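Local coordinates for phosphopantetheine attachment site family protein (Acinetobacter baumannii, PDB 4HKG) that probably serves as a free-standing peptidyl carrier protein, holding intermediates on a phosphopantetheine arm in a non-ribosomal peptide synthetase pathway, at residues R15-R23 and Y38-V48. Numbering follows the deposited sequence.
Sequences RTLVAKEMR and YGLDSIVALSV
Val44, which packs against Glu21 across the contact, gives its backbone N to Asp41 OD1 at 3.0 Å. The bond is nearly straight, 165° at the hydrogen, and makes Asp41 the N-cap of helix 42-56. Here the first and second long helices of the carrier-protein helical bundle pack together, their segments 15-22 and 42-48 running roughly antiparallel at 140°. The segment axes approach to 10.0 Å. Ser42, which follows Asp41 in a Gly-Leu-Asp-Ser sequence, is by family resemblance probably the serine that takes the phosphopantetheine; the contact packs the loop and helix carrying it against helix 7-22.

No hydrogen bond joins the two segments. Glu21 and Val44 lie side by side, pointing opposite ways, with Glu21 CB 3.6 Å from Val44 CG1. The bent Glu21 chain (chi2 -69°) brings its carboxylate beside Ser47. OE2 of Glu21 comes within 3.3 Å of Ser47 CB, yet the nearby Ser47 hydroxyl is poorly angled for a bond.

At the loop end Met22, in one of two modelled conformers, lies across Val44, roughly perpendicular, with Met22 SD 4.1 Å from Val44 CG2. In this conformer the doubly bent chain curls over the loop backbone at Gly39, and the Met22 CE methyl lies 3.5 Å from Tyr38 O.

Deeper in, Leu17 extends the apolar seam, its CD1 4.3 Å from Val48 CG1, and continues onto Leu52. Tyr38 also touches Ile71 of helix 71-82, tying the loop to a third helix. Val18 works with both branches: CG2 meets Val48 CG2, while CG1, anti to the backbone N, reaches Leu40 CD1. Val18 CG1 also meets the Tyr38 ring at its edge, in the ring plane, 3.7 Å from Tyr38 CE1.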
loop_
_atom_site.group_PDB
_atom_site.type_symbol
_atom_site.label_atom_id
_atom_site.label_comp_id
_atom_site.label_asym_id
_atom_site.label_seq_id
_atom_site.Cartn_x
_atom_site.Cartn_y
_atom_site.Cartn_z
ATOM N N ARG A 15 3.111 -4.076 1.422
ATOM C CA ARG A 15 2.800 -5.025 2.486
ATOM C C ARG A 15 3.637 -4.760 3.734
ATOM O O ARG A 15 3.137 -4.842 4.861
ATOM C CB ARG A 15 3.003 -6.453 1.978
ATOM C CG ARG A 15 2.522 -7.561 2.897
ATOM C CD ARG A 15 2.801 -8.913 2.228
ATOM N NE ARG A 15 2.045 -10.023 2.797
ATOM C CZ ARG A 15 2.001 -11.236 2.263
ATOM N NH1 ARG A 15 2.660 -11.482 1.137
ATOM N NH2 ARG A 15 1.294 -12.196 2.837
ATOM N N THR A 16 4.906 -4.429 3.529
ATOM C CA THR A 16 5.789 -4.099 4.632
ATOM C C THR A 16 5.315 -2.844 5.358
ATOM O O THR A 16 5.257 -2.807 6.593
ATOM C CB THR A 16 7.240 -3.905 4.132
ATOM O OG1 THR A 16 7.698 -5.119 3.519
ATOM C CG2 THR A 16 8.164 -3.531 5.283
ATOM N N LEU A 17 4.969 -1.812 4.598
ATOM C CA LEU A 17 4.467 -0.579 5.192
ATOM C C LEU A 17 3.182 -0.816 5.984
ATOM O O LEU A 17 3.037 -0.330 7.117
ATOM C CB LEU A 17 4.200 0.485 4.125
ATOM C CG LEU A 17 5.406 1.027 3.363
ATOM C CD1 LEU A 17 4.929 1.937 2.245
ATOM C CD2 LEU A 17 6.336 1.774 4.295
ATOM N N VAL A 18 2.244 -1.543 5.391
ATOM C CA VAL A 18 0.969 -1.807 6.037
ATOM C C VAL A 18 1.166 -2.621 7.315
ATOM O O VAL A 18 0.613 -2.284 8.366
ATOM C CB VAL A 18 -0.004 -2.495 5.051
ATOM C CG1 VAL A 18 -1.220 -3.043 5.774
ATOM C CG2 VAL A 18 -0.405 -1.526 3.937
ATOM N N ALA A 19 1.966 -3.679 7.243
ATOM C CA ALA A 19 2.213 -4.533 8.400
ATOM C C ALA A 19 2.863 -3.753 9.542
ATOM O O ALA A 19 2.499 -3.928 10.708
ATOM C CB ALA A 19 3.068 -5.723 8.006
ATOM N N LYS A 20 3.820 -2.891 9.217
ATOM C CA LYS A 20 4.480 -2.086 10.236
ATOM C C LYS A 20 3.486 -1.148 10.922
ATOM O O LYS A 20 3.528 -0.979 12.147
ATOM C CB LYS A 20 5.650 -1.306 9.631
ATOM C CG LYS A 20 6.891 -2.155 9.322
ATOM C CD LYS A 20 7.850 -2.243 10.506
ATOM C CE LYS A 20 9.091 -3.065 10.161
ATOM N NZ LYS A 20 10.200 -2.808 11.128
ATOM N N GLU A 21 2.591 -0.541 10.147
ATOM C CA GLU A 21 1.576 0.339 10.716
ATOM C C GLU A 21 0.556 -0.429 11.558
ATOM O O GLU A 21 0.098 0.061 12.592
ATOM C CB GLU A 21 0.858 1.106 9.611
ATOM C CG GLU A 21 1.587 2.352 9.174
ATOM C CD GLU A 21 1.569 3.405 10.261
ATOM O OE1 GLU A 21 2.585 3.603 10.961
ATOM O OE2 GLU A 21 0.513 4.050 10.428
ATOM N N MET A 22 0.199 -1.630 11.126
ATOM C CA MET A 22 -0.815 -2.415 11.823
ATOM C C MET A 22 -0.224 -3.211 12.985
ATOM O O MET A 22 -0.953 -3.829 13.758
ATOM C CB MET A 22 -1.548 -3.340 10.846
ATOM C CG MET A 22 -2.285 -2.606 9.717
ATOM S SD MET A 22 -3.399 -1.280 10.252
ATOM C CE MET A 22 -4.634 -2.227 11.145
ATOM N N ARG A 23 1.107 -3.188 13.100
ATOM C CA ARG A 23 1.852 -3.889 14.158
ATOM C C ARG A 23 1.644 -5.405 14.125
ATOM O O ARG A 23 1.476 -6.043 15.169
ATOM C CB ARG A 23 1.554 -3.305 15.550
ATOM C CG ARG A 23 1.757 -1.797 15.629
ATOM C CD ARG A 23 1.709 -1.300 17.064
ATOM N NE ARG A 23 1.420 0.132 17.157
ATOM C CZ ARG A 23 2.341 1.088 17.207
ATOM N NH1 ARG A 23 1.971 2.359 17.292
ATOM N NH2 ARG A 23 3.631 0.780 17.169
ATOM N N TYR A 38 -9.189 -5.638 7.525
ATOM C CA TYR A 38 -8.266 -5.947 8.620
ATOM C C TYR A 38 -7.892 -4.717 9.447
ATOM O O TYR A 38 -6.838 -4.673 10.090
ATOM C CB TYR A 38 -7.036 -6.753 8.182
ATOM C CG TYR A 38 -6.221 -6.222 7.017
ATOM C CD1 TYR A 38 -5.157 -5.355 7.216
ATOM C CD2 TYR A 38 -6.479 -6.644 5.720
ATOM C CE1 TYR A 38 -4.393 -4.899 6.152
ATOM C CE2 TYR A 38 -5.721 -6.193 4.648
ATOM C CZ TYR A 38 -4.679 -5.323 4.872
ATOM O OH TYR A 38 -3.904 -4.877 3.835
ATOM N N GLY A 39 -8.773 -3.724 9.432
ATOM C CA GLY A 39 -8.722 -2.660 10.419
ATOM C C GLY A 39 -7.978 -1.402 10.027
ATOM O O GLY A 39 -7.864 -0.487 10.843
ATOM N N LEU A 40 -7.473 -1.335 8.804
ATOM C CA LEU A 40 -6.712 -0.173 8.385
ATOM C C LEU A 40 -7.605 1.068 8.366
ATOM O O LEU A 40 -8.724 1.019 7.856
ATOM C CB LEU A 40 -6.087 -0.432 7.021
ATOM C CG LEU A 40 -5.078 0.600 6.529
ATOM C CD1 LEU A 40 -3.926 -0.070 5.778
ATOM C CD2 LEU A 40 -5.740 1.648 5.656
ATOM N N ASP A 41 -7.111 2.170 8.928
ATOM C CA ASP A 41 -7.893 3.400 9.067
ATOM C C ASP A 41 -7.235 4.579 8.348
ATOM O O ASP A 41 -6.227 4.417 7.646
ATOM C CB ASP A 41 -8.184 3.718 10.545
ATOM C CG ASP A 41 -6.936 4.065 11.349
ATOM O OD1 ASP A 41 -5.841 4.209 10.776
ATOM O OD2 ASP A 41 -7.059 4.201 12.585
ATOM N N SER A 42 -7.817 5.765 8.510
ATOM C CA SER A 42 -7.376 6.933 7.757
ATOM C C SER A 42 -5.985 7.401 8.156
ATOM O O SER A 42 -5.214 7.846 7.305
ATOM C CB SER A 42 -8.384 8.078 7.902
ATOM O OG SER A 42 -9.646 7.700 7.366
ATOM N N ILE A 43 -5.672 7.331 9.449
ATOM C CA ILE A 43 -4.337 7.674 9.924
ATOM C C ILE A 43 -3.300 6.774 9.260
ATOM O O ILE A 43 -2.265 7.245 8.775
ATOM C CB ILE A 43 -4.253 7.580 11.465
ATOM C CG1 ILE A 43 -5.035 8.730 12.101
ATOM C CG2 ILE A 43 -2.806 7.595 11.944
ATOM C CD1 ILE A 43 -5.077 8.686 13.614
ATOM N N VAL A 44 -3.594 5.482 9.199
ATOM C CA VAL A 44 -2.700 4.544 8.539
ATOM C C VAL A 44 -2.630 4.816 7.037
ATOM O O VAL A 44 -1.547 4.766 6.440
ATOM C CB VAL A 44 -3.081 3.077 8.838
ATOM C CG1 VAL A 44 -2.228 2.127 8.018
ATOM C CG2 VAL A 44 -2.914 2.786 10.315
ATOM N N ALA A 45 -3.763 5.097 6.403
ATOM C CA ALA A 45 -3.743 5.392 4.976
ATOM C C ALA A 45 -2.859 6.607 4.677
ATOM O O ALA A 45 -2.112 6.610 3.692
ATOM C CB ALA A 45 -5.154 5.605 4.438
ATOM N N LEU A 46 -2.942 7.630 5.516
ATOM C CA LEU A 46 -2.083 8.797 5.371
ATOM C C LEU A 46 -0.597 8.446 5.568
ATOM O O LEU A 46 0.276 8.910 4.814
ATOM C CB LEU A 46 -2.528 9.889 6.345
ATOM C CG LEU A 46 -1.642 11.131 6.413
ATOM C CD1 LEU A 46 -1.568 11.809 5.048
ATOM C CD2 LEU A 46 -2.144 12.099 7.478
ATOM N N SER A 47 -0.305 7.624 6.570
ATOM C CA SER A 47 1.064 7.156 6.801
ATOM C C SER A 47 1.617 6.403 5.594
ATOM O O SER A 47 2.723 6.688 5.120
ATOM C CB SER A 47 1.113 6.257 8.041
ATOM O OG SER A 47 2.377 5.611 8.161
ATOM N N VAL A 48 0.860 5.429 5.109
ATOM C CA VAL A 48 1.304 4.594 4.005
ATOM C C VAL A 48 1.475 5.387 2.714
ATOM O O VAL A 48 2.501 5.272 2.039
ATOM C CB VAL A 48 0.339 3.399 3.797
ATOM C CG1 VAL A 48 0.680 2.635 2.520
ATOM C CG2 VAL A 48 0.373 2.475 5.009
#